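Local coordinates for putative capsular polysaccharide biosynthesis protein (Streptococcus pneumoniae serotype 4, PDB 6EWJ), which is probably a pyridoxal phosphate-dependent sugar aminotransferase of the DegT/DnrJ/EryC1 family, involved in teichoic acid biosynthesis in pneumococcus, at residues F365-T368 against N369-K372; Y374-F377 against E378-T382; T358-K361 against N362-F365. All coordinates share one frame; numbering follows the deposited sequence.

Contact 1 (F365-T368 against N369-K372)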
ATOM      1  N   PHE A 365      10.065  12.425  23.050  1.00 26.22           N
ATOM      2  CA  PHE A 365       8.911  13.272  23.366  1.00 25.39           C
ATOM      3  C   PHE A 365       8.360  12.998  24.757  1.00 25.98           C
ATOM      4  O   PHE A 365       8.245  11.849  25.178  1.00 27.15           O
ATOM      5  CB  PHE A 365       7.835  13.145  22.302  1.00 24.20           C
ATOM      6  CG  PHE A 365       8.289  13.629  20.972  1.00 23.70           C
ATOM      7  CD1 PHE A 365       8.252  14.982  20.650  1.00 23.71           C
ATOM      8  CD2 PHE A 365       8.840  12.743  20.055  1.00 23.28           C
ATOM      9  CE1 PHE A 365       8.693  15.406  19.399  1.00 23.79           C
ATOM     10  CE2 PHE A 365       9.334  13.178  18.842  1.00 23.31           C
ATOM     11  CZ  PHE A 365       9.264  14.500  18.510  1.00 23.35           C
ATOM     12  N   ASP A 366       8.038  14.064  25.473  1.00 25.65           N
ATOM     13  CA  ASP A 366       7.731  13.979  26.914  1.00 26.27           C
ATOM     14  C   ASP A 366       6.379  14.654  27.194  1.00 25.30           C
ATOM     15  O   ASP A 366       6.213  15.827  26.888  1.00 25.08           O
ATOM     16  CB  ASP A 366       8.865  14.649  27.690  1.00 27.84           C
ATOM     17  CG  ASP A 366       8.704  14.558  29.184  1.00 28.66           C
ATOM     18  OD1 ASP A 366       7.598  14.307  29.709  1.00 28.20           O
ATOM     19  OD2 ASP A 366       9.731  14.766  29.853  1.00 31.81           O
ATOM     20  N   MET A 367       5.444  13.878  27.728  1.00 24.69           N
ATOM     21  CA  MET A 367       4.082  14.309  28.011  1.00 24.58           C
ATOM     22  C   MET A 367       3.991  15.575  28.845  1.00 25.16           C
ATOM     23  O   MET A 367       3.077  16.394  28.616  1.00 24.35           O
ATOM     24  CB  MET A 367       3.270  13.196  28.711  1.00 24.62           C
ATOM     25  CG  MET A 367       1.752  13.450  28.728  1.00 24.19           C
ATOM     26  SD  MET A 367       0.927  13.363  27.084  1.00 23.35           S
ATOM     27  CE  MET A 367       0.902  15.076  26.550  1.00 23.35           C
ATOM     28  N   THR A 368       4.953  15.759  29.755  1.00 25.65           N
ATOM     29  CA  THR A 368       4.965  16.958  30.615  1.00 26.53           C
ATOM     30  C   THR A 368       5.148  18.262  29.822  1.00 26.41           C
ATOM     31  O   THR A 368       4.845  19.332  30.332  1.00 26.58           O
ATOM     32  CB  THR A 368       6.038  16.880  31.748  1.00 27.74           C
ATOM     33  OG1 THR A 368       7.362  16.840  31.184  1.00 27.75           O
ATOM     34  CG2 THR A 368       5.820  15.630  32.635  1.00 28.29           C
ATOM     35  N   ASN A 369       5.649  18.181  28.582  1.00 26.20           N
ATOM     36  CA  ASN A 369       5.741  19.365  27.686  1.00 26.34           C
ATOM     37  C   ASN A 369       4.445  19.794  27.031  1.00 25.34           C
ATOM     38  O   ASN A 369       4.396  20.859  26.405  1.00 25.38           O
ATOM     39  CB  ASN A 369       6.806  19.160  26.589  1.00 26.63           C
ATOM     40  CG  ASN A 369       8.235  19.188  27.112  1.00 27.88           C
ATOM     41  OD1 ASN A 369       9.045  18.306  26.776  1.00 28.17           O
ATOM     42  ND2 ASN A 369       8.551  20.160  27.924  1.00 28.42           N
ATOM     43  N   TYR A 370       3.401  18.966  27.123  1.00 24.53           N
ATOM     44  CA  TYR A 370       2.153  19.200  26.404  1.00 23.95           C
ATOM     45  C   TYR A 370       0.968  18.985  27.315  1.00 23.36           C
ATOM     46  O   TYR A 370       0.124  18.133  27.049  1.00 22.03           O
ATOM     47  CB  TYR A 370       2.080  18.293  25.127  1.00 23.53           C
ATOM     48  CG  TYR A 370       3.373  18.201  24.388  1.00 24.27           C
ATOM     49  CD1 TYR A 370       3.735  19.149  23.432  1.00 24.75           C
ATOM     50  CD2 TYR A 370       4.248  17.143  24.614  1.00 25.21           C
ATOM     51  CE1 TYR A 370       4.958  19.097  22.783  1.00 25.65           C
ATOM     52  CE2 TYR A 370       5.454  17.048  23.916  1.00 25.68           C
ATOM     53  CZ  TYR A 370       5.808  18.037  23.017  1.00 26.05           C
ATOM     54  OH  TYR A 370       7.044  17.981  22.375  1.00 28.00           O
ATOM     55  N   PRO A 371       0.882  19.783  28.416  1.00 24.32           N
ATOM     56  CA  PRO A 371      -0.177  19.593  29.399  1.00 24.62           C
ATOM     57  C   PRO A 371      -1.602  19.780  28.881  1.00 24.24           C
ATOM     58  O   PRO A 371      -2.522  19.188  29.426  1.00 24.01           O
ATOM     59  CB  PRO A 371       0.138  20.655  30.461  1.00 25.67           C
ATOM     60  CG  PRO A 371       1.013  21.662  29.776  1.00 26.01           C
ATOM     61  CD  PRO A 371       1.801  20.874  28.804  1.00 25.20           C
ATOM     62  N   LYS A 372      -1.790  20.634  27.878  1.00 25.15           N
ATOM     63  CA  LYS A 372      -3.134  20.891  27.335  1.00 25.41           C
ATOM     64  C   LYS A 372      -3.609  19.657  26.588  1.00 23.98           C
ATOM     65  O   LYS A 372      -4.790  19.241  26.684  1.00 24.21           O
ATOM     66  CB  LYS A 372      -3.137  22.127  26.443  1.00 26.81           C
ATOM     67  CG  LYS A 372      -2.660  23.387  27.178  1.00 29.47           C
ATOM     68  CD  LYS A 372      -3.760  24.117  27.903  1.00 31.47           C
ATOM     69  CE  LYS A 372      -3.238  25.428  28.538  1.00 34.05           C
ATOM     70  NZ  LYS A 372      -1.828  25.467  29.110  1.00 35.44           N
TER
HETATM   71  O   HOH W   1       8.808  16.570  24.325  1.00 19.68           O

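Contact 2 (Y374-F377 against E378-T382)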
ATOM      1  N   TYR A 374      -2.641  16.620  27.218  1.00 22.04           N
ATOM      2  CA  TYR A 374      -3.010  15.674  28.269  1.00 22.05           C
ATOM      3  C   TYR A 374      -4.418  15.949  28.831  1.00 21.94           C
ATOM      4  O   TYR A 374      -5.178  15.033  29.074  1.00 21.31           O
ATOM      5  CB  TYR A 374      -1.986  15.677  29.419  1.00 23.09           C
ATOM      6  CG  TYR A 374      -2.289  14.579  30.384  1.00 23.92           C
ATOM      7  CD1 TYR A 374      -1.879  13.263  30.092  1.00 23.93           C
ATOM      8  CD2 TYR A 374      -3.012  14.810  31.567  1.00 25.04           C
ATOM      9  CE1 TYR A 374      -2.193  12.230  30.932  1.00 25.05           C
ATOM     10  CE2 TYR A 374      -3.322  13.763  32.420  1.00 25.75           C
ATOM     11  CZ  TYR A 374      -2.899  12.486  32.090  1.00 25.84           C
ATOM     12  OH  TYR A 374      -3.164  11.424  32.909  1.00 28.18           O
ATOM     13  N   ALA A 375      -4.690  17.208  29.128  1.00 22.11           N
ATOM     14  CA  ALA A 375      -5.919  17.561  29.833  1.00 22.77           C
ATOM     15  C   ALA A 375      -7.126  17.296  28.923  1.00 22.38           C
ATOM     16  O   ALA A 375      -8.160  16.843  29.396  1.00 22.81           O
ATOM     17  CB  ALA A 375      -5.882  19.013  30.348  1.00 23.35           C
ATOM     18  N   PHE A 376      -6.959  17.503  27.621  1.00 21.90           N
ATOM     19  CA  PHE A 376      -8.020  17.167  26.645  1.00 21.88           C
ATOM     20  C   PHE A 376      -8.338  15.692  26.634  1.00 21.35           C
ATOM     21  O   PHE A 376      -9.495  15.307  26.683  1.00 21.99           O
ATOM     22  CB  PHE A 376      -7.580  17.596  25.251  1.00 22.07           C
ATOM     23  CG  PHE A 376      -8.592  17.343  24.179  1.00 22.66           C
ATOM     24  CD1 PHE A 376      -8.616  16.120  23.506  1.00 22.86           C
ATOM     25  CD2 PHE A 376      -9.504  18.329  23.822  1.00 23.89           C
ATOM     26  CE1 PHE A 376      -9.530  15.882  22.479  1.00 23.53           C
ATOM     27  CE2 PHE A 376     -10.433  18.097  22.799  1.00 24.29           C
ATOM     28  CZ  PHE A 376     -10.444  16.877  22.126  1.00 23.71           C
ATOM     29  N   PHE A 377      -7.280  14.890  26.572  1.00 20.89           N
ATOM     30  CA  PHE A 377      -7.339  13.420  26.614  1.00 20.60           C
ATOM     31  C   PHE A 377      -7.928  12.865  27.882  1.00 21.10           C
ATOM     32  O   PHE A 377      -8.774  11.971  27.855  1.00 21.48           O
ATOM     33  CB  PHE A 377      -5.939  12.843  26.427  1.00 20.67           C
ATOM     34  CG  PHE A 377      -5.756  11.459  26.999  1.00 20.76           C
ATOM     35  CD1 PHE A 377      -6.350  10.337  26.382  1.00 20.45           C
ATOM     36  CD2 PHE A 377      -4.967  11.254  28.141  1.00 21.06           C
ATOM     37  CE1 PHE A 377      -6.219   9.066  26.932  1.00 20.63           C
ATOM     38  CE2 PHE A 377      -4.843   9.987  28.671  1.00 21.36           C
ATOM     39  CZ  PHE A 377      -5.451   8.886  28.049  1.00 21.12           C
ATOM     40  N   GLU A 378      -7.481  13.392  29.001  1.00 21.67           N
ATOM     41  CA  GLU A 378      -7.869  12.894  30.302  1.00 22.70           C
ATOM     42  C   GLU A 378      -9.380  12.637  30.557  1.00 22.52           C
ATOM     43  O   GLU A 378      -9.737  11.634  31.193  1.00 23.19           O
ATOM     44  CB  GLU A 378      -7.338  13.854  31.392  1.00 24.12           C
ATOM     45  CG  GLU A 378      -7.295  13.240  32.773  1.00 25.72           C
ATOM     46  CD  GLU A 378      -6.943  14.226  33.881  1.00 26.89           C
ATOM     47  OE1 GLU A 378      -6.637  15.405  33.618  1.00 27.91           O
ATOM     48  OE2 GLU A 378      -6.940  13.782  35.033  1.00 28.75           O
ATOM     49  N   ASN A 379     -10.239  13.552  30.110  1.00 22.04           N
ATOM     50  CA  ASN A 379     -11.685  13.461  30.363  1.00 21.95           C
ATOM     51  C   ASN A 379     -12.510  13.263  29.068  1.00 21.31           C
ATOM     52  O   ASN A 379     -13.711  13.466  29.063  1.00 21.25           O
ATOM     53  CB  ASN A 379     -12.177  14.673  31.147  1.00 22.52           C
ATOM     54  CG  ASN A 379     -11.981  15.987  30.419  1.00 22.16           C
ATOM     55  OD1 ASN A 379     -11.097  16.126  29.561  1.00 21.45           O
ATOM     56  ND2 ASN A 379     -12.767  16.968  30.780  1.00 22.56           N
ATOM     57  N   GLU A 380     -11.846  12.820  28.013  1.00 20.27           N
ATOM     58  CA  GLU A 380     -12.441  12.715  26.713  1.00 20.00           C
ATOM     59  C   GLU A 380     -13.071  11.347  26.538  1.00 20.25           C
ATOM     60  O   GLU A 380     -12.437  10.314  26.858  1.00 20.53           O
ATOM     61  CB  GLU A 380     -11.409  12.983  25.623  1.00 19.40           C
ATOM     62  CG  GLU A 380     -11.996  13.200  24.233  1.00 18.96           C
ATOM     63  CD  GLU A 380     -12.418  11.922  23.516  1.00 18.87           C
ATOM     64  OE1 GLU A 380     -11.776  10.861  23.687  1.00 18.65           O
ATOM     65  OE2 GLU A 380     -13.396  11.956  22.724  1.00 19.24           O
ATOM     66  N   ILE A 381     -14.309  11.344  26.040  1.00 20.49           N
ATOM     67  CA  ILE A 381     -14.992  10.142  25.599  1.00 20.65           C
ATOM     68  C   ILE A 381     -15.679  10.378  24.266  1.00 20.74           C
ATOM     69  O   ILE A 381     -16.449  11.339  24.089  1.00 20.34           O
ATOM     70  CB  ILE A 381     -16.008   9.649  26.648  1.00 21.72           C
ATOM     71  CG1 ILE A 381     -15.266   9.200  27.943  1.00 21.87           C
ATOM     72  CG2 ILE A 381     -16.795   8.458  26.144  1.00 22.00           C
ATOM     73  CD1 ILE A 381     -16.175   8.977  29.136  1.00 22.94           C
ATOM     74  N   THR A 382     -15.439   9.474  23.328  1.00 20.40           N
ATOM     75  CA  THR A 382     -16.092   9.542  22.066  1.00 20.76           C
ATOM     76  C   THR A 382     -17.267   8.580  22.059  1.00 21.45           C
ATOM     77  O   THR A 382     -17.100   7.381  22.292  1.00 21.44           O
ATOM     78  CB  THR A 382     -15.138   9.208  20.914  1.00 20.03           C
ATOM     79  OG1 THR A 382     -13.904   9.861  21.130  1.00 19.95           O
ATOM     80  CG2 THR A 382     -15.684   9.658  19.595  1.00 19.91           C
TER
HETATM   81  O   HOH W   2      -8.942  17.363  32.088  1.00 22.35           O

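Contact 3 (T358-K361 against N362-F365)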
ATOM      1  N   THR A 358       4.688   4.628  23.307  1.00 20.47           N
ATOM      2  CA  THR A 358       6.067   4.148  23.317  1.00 21.28           C
ATOM      3  C   THR A 358       6.947   4.614  22.166  1.00 20.96           C
ATOM      4  O   THR A 358       8.057   5.063  22.396  1.00 22.13           O
ATOM      5  CB  THR A 358       6.053   2.597  23.414  1.00 21.67           C
ATOM      6  OG1 THR A 358       5.407   2.226  24.648  1.00 21.42           O
ATOM      7  CG2 THR A 358       7.453   1.948  23.289  1.00 22.37           C
ATOM      8  N   ALA A 359       6.440   4.557  20.944  1.00 20.47           N
ATOM      9  CA  ALA A 359       7.216   4.962  19.788  1.00 20.86           C
ATOM     10  C   ALA A 359       7.754   6.381  19.880  1.00 21.48           C
ATOM     11  O   ALA A 359       8.891   6.641  19.482  1.00 21.77           O
ATOM     12  CB  ALA A 359       6.367   4.808  18.528  1.00 19.98           C
ATOM     13  N   TYR A 360       6.926   7.303  20.402  1.00 21.76           N
ATOM     14  CA  TYR A 360       7.292   8.717  20.446  1.00 22.44           C
ATOM     15  C   TYR A 360       8.042   9.064  21.726  1.00 24.32           C
ATOM     16  O   TYR A 360       8.980   9.879  21.720  1.00 24.63           O
ATOM     17  CB  TYR A 360       6.046   9.591  20.218  1.00 21.98           C
ATOM     18  CG  TYR A 360       5.434   9.264  18.867  1.00 20.80           C
ATOM     19  CD1 TYR A 360       6.114   9.542  17.723  1.00 21.10           C
ATOM     20  CD2 TYR A 360       4.225   8.564  18.761  1.00 20.38           C
ATOM     21  CE1 TYR A 360       5.586   9.217  16.463  1.00 20.56           C
ATOM     22  CE2 TYR A 360       3.679   8.223  17.506  1.00 20.04           C
ATOM     23  CZ  TYR A 360       4.353   8.557  16.363  1.00 19.99           C
ATOM     24  OH  TYR A 360       3.871   8.218  15.107  1.00 19.26           O
ATOM     25  N   LYS A 361       7.668   8.416  22.814  1.00 25.66           N
ATOM     26  CA  LYS A 361       8.515   8.379  24.025  1.00 27.92           C
ATOM     27  C   LYS A 361       9.941   8.030  23.648  1.00 28.63           C
ATOM     28  O   LYS A 361      10.917   8.643  24.147  1.00 28.38           O
ATOM     29  CB  LYS A 361       7.993   7.276  24.961  1.00 29.23           C
ATOM     30  CG  LYS A 361       6.933   7.689  25.962  1.00 30.65           C
ATOM     31  CD  LYS A 361       6.481   6.465  26.808  1.00 32.49           C
ATOM     32  CE  LYS A 361       6.332   6.726  28.277  1.00 34.36           C
ATOM     33  NZ  LYS A 361       5.305   5.825  28.905  1.00 34.96           N
ATOM     34  N   ASN A 362      10.072   6.977  22.830  1.00 29.00           N
ATOM     35  CA  ASN A 362      11.385   6.478  22.416  1.00 29.91           C
ATOM     36  C   ASN A 362      12.162   7.451  21.556  1.00 29.50           C
ATOM     37  O   ASN A 362      13.362   7.351  21.451  1.00 30.24           O
ATOM     38  CB  ASN A 362      11.236   5.125  21.711  1.00 30.73           C
ATOM     39  CG  ASN A 362      11.036   3.958  22.702  1.00 31.87           C
ATOM     40  OD1 ASN A 362      11.070   4.154  23.900  1.00 31.81           O
ATOM     41  ND2 ASN A 362      10.753   2.768  22.176  1.00 32.41           N
ATOM     42  N   LEU A 363      11.469   8.394  20.938  1.00 28.56           N
ATOM     43  CA  LEU A 363      12.112   9.497  20.198  1.00 28.62           C
ATOM     44  C   LEU A 363      12.321  10.777  21.017  1.00 28.83           C
ATOM     45  O   LEU A 363      12.623  11.816  20.469  1.00 29.43           O
ATOM     46  CB  LEU A 363      11.290   9.775  18.938  1.00 27.65           C
ATOM     47  CG  LEU A 363      11.222   8.614  17.951  1.00 27.30           C
ATOM     48  CD1 LEU A 363      10.201   8.939  16.850  1.00 26.49           C
ATOM     49  CD2 LEU A 363      12.573   8.250  17.336  1.00 28.51           C
ATOM     50  N   GLY A 364      12.154  10.691  22.328  1.00 28.29           N
ATOM     51  CA  GLY A 364      12.441  11.801  23.216  1.00 29.01           C
ATOM     52  C   GLY A 364      11.268  12.714  23.543  1.00 27.73           C
ATOM     53  O   GLY A 364      11.453  13.697  24.243  1.00 27.73           O
ATOM     54  N   PHE A 365      10.065  12.425  23.050  1.00 26.22           N
ATOM     55  CA  PHE A 365       8.911  13.272  23.366  1.00 25.39           C
ATOM     56  C   PHE A 365       8.360  12.998  24.757  1.00 25.98           C
ATOM     57  O   PHE A 365       8.245  11.849  25.178  1.00 27.15           O
ATOM     58  CB  PHE A 365       7.835  13.145  22.302  1.00 24.20           C
ATOM     59  CG  PHE A 365       8.289  13.629  20.972  1.00 23.70           C
ATOM     60  CD1 PHE A 365       8.252  14.982  20.650  1.00 23.71           C
ATOM     61  CD2 PHE A 365       8.840  12.743  20.055  1.00 23.28           C
ATOM     62  CE1 PHE A 365       8.693  15.406  19.399  1.00 23.79           C
ATOM     63  CE2 PHE A 365       9.334  13.178  18.842  1.00 23.31           C
ATOM     64  CZ  PHE A 365       9.264  14.500  18.510  1.00 23.35           C
TER

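Contact 1 (F365-T368 against N369-K372)
Asp366 and Met367 hand their carbonyls to Asn369 and Tyr370 in two successive i to i+3 bonds, the pattern of a short 3-10 turn: Asn369 N to Asp366 O is 3.0 Å and Tyr370 N to Met367 O is also 3.0 Å. The side chain of Asp366 braces the start of this turn. Its CG is anti to the backbone N (chi1 -177°), and OD1 accepts from Thr368 N at 3.0 Å, which makes an Asx turn. The N-H comes from above the carboxylate plane. Thr368 OG1 adds a weak bond to the same oxygen. Tyr370 folds back along the turn. Its CG lies beside its own backbone N (chi1 -41°), and the ring runs past the carbonyl of Asp366, with CD2 3.3 Å from Asp366 O. Asn369 CB lies above one ring face, offset toward the rim. At the far end, Tyr370 OH reaches the edge of the Phe365 ring in its plane, 3.7 Å from CD1. One ordered water closes the loop between the start and end of the turn. It accepts from Asp366 N, donates to Asn369 OD1, and bonds to Tyr370 OH at 3.0 Å. This water therefore links the phenol to Asp366 N and to the side-chain oxygen of Asn369. The bent chain of Met367 brings CE to 3.7 Å from Tyr370 CB. Tyr370 is the N-cap residue of helix 371-378. Asp108 accepts from Lys372 N at the start of that helix. Phe365 and Tyr370 lean on Met106 of strand 103-107, and Met367 packs on Ala373 and Tyr374 of helix 371-378.

Contact 2 (Y374-F377 against E378-T382)
Tyr374 O takes the N-H of Glu378 at 2.8 Å, in an i to i+4 bond. The chain then turns directly from helix 371-378 into strand 380-383 of the three-stranded sheet, and Glu380 N donates to Phe377 O at 3.2 Å. The tight part is around Phe376 and Glu380. Glu380 CB lies 3.2 Å from Phe376 O. Glu380 CG is anti to its own N (chi1 -167°) and sits 4.0 Å from Phe376 CE1. The two side chains lie side by side, pointing the same way; CG makes the touch, and the ring and carboxylate planes are 9° apart. Phe376 also packs on Ile322 of strand 321-325. Asn379 OD1 accepts from Arg324 NE, and ND2 donates to Val325 O. Phe377 meets Trp253 of the second subunit, and its side chain is about 6 Å from that of Tyr351, a pyridoxal phosphate-binding residue. The side of Tyr374 and Glu378 is looser. The extended Glu378 chain passes the Tyr374 ring, with OE1 3.9 Å from CE2. OE2 is bonded to Leu330 N. A water donates to Ala375 O and, weakly, to Glu378 OE1. The Glu380 carboxylate is held at both oxygens. OE2 uses its syn lone pair for Thr382 OG1, itself bonded to His350 ND1, and OE1 accepts from His350 N. These bonds would fix the carboxylate's rotation and probably favour its charged form, despite being buried.

Contact 3 (T358-K361 against N362-F365)
Asn362 turns its CG beside its own backbone N (chi1 -79°), which lays its amide alongside Thr358. Thr358 holds CG2 anti to its N, on the side of Asn362, and this methyl comes to 3.6 Å from Asn362 ND2. The two side chains point the same way. The backbone beneath them is joined by the i to i+4 bond from Asn362 N to Thr358 O, at 2.8 Å. Thr358 OG1 has its partner on the second subunit, Asp256.

The short helix then ends in a Schellman motif. Phe365 N reaches back to Tyr360 O at 3.1 Å, with an N-H...O angle of 156°. Gly364 N bonds to Lys361 O at 3.0 Å, closing a type I beta turn from Lys361 to Gly364. Gly364, with its positive phi, is the C-prime residue. Tyr360 O also receives a weak bond from Leu363 N.

Side chains close over this end. The edge of the Phe365 ring meets Tyr360 O in the ring plane, with CD2 3.3 Å from that oxygen. CD2 also packs 4.2 Å from Tyr360 CB. Leu363 CD1 approaches the Tyr360 ring obliquely, at 4.2 Å from CD1, and Leu363 CG sits over Ala359 O. The Tyr360 ring is buried against Cys94 and Ser95 of helix 92-99, and its OH bonds to Thr91. Pro260 of the second subunit packs on it as well.

Chemically, Tyr360 O and Lys361 O at the end of the helix are taken up by N-H groups of the turn. Tyr360 O has two such donors, one weak, plus the ring edge, where the partly positive C-H rim suits an oxygen.

How the contacts relate
The chain runs through contact 3, contact 1 and contact 2 in that order. Contact 3 ends helix 358-361 with a turn and hands over at Phe365, which it shares with contact 1. Contact 1 winds once and starts helix 371-378. Contact 2 closes the turn from the end of that helix into strand 380-383. Contacts 3 and 1 meet at Phe365, contact 2 follows, and none encloses another. Contacts 1 and 2 touch where Met367 CG packs on Tyr374 CD1. Contacts 2 and 3 stay about 10 Å apart at their nearest atoms. The stretch packs on strand 103-107 of the large sheet and ends in the three-stranded antiparallel sheet, with contacts 2 and 3 also meeting the second subunit.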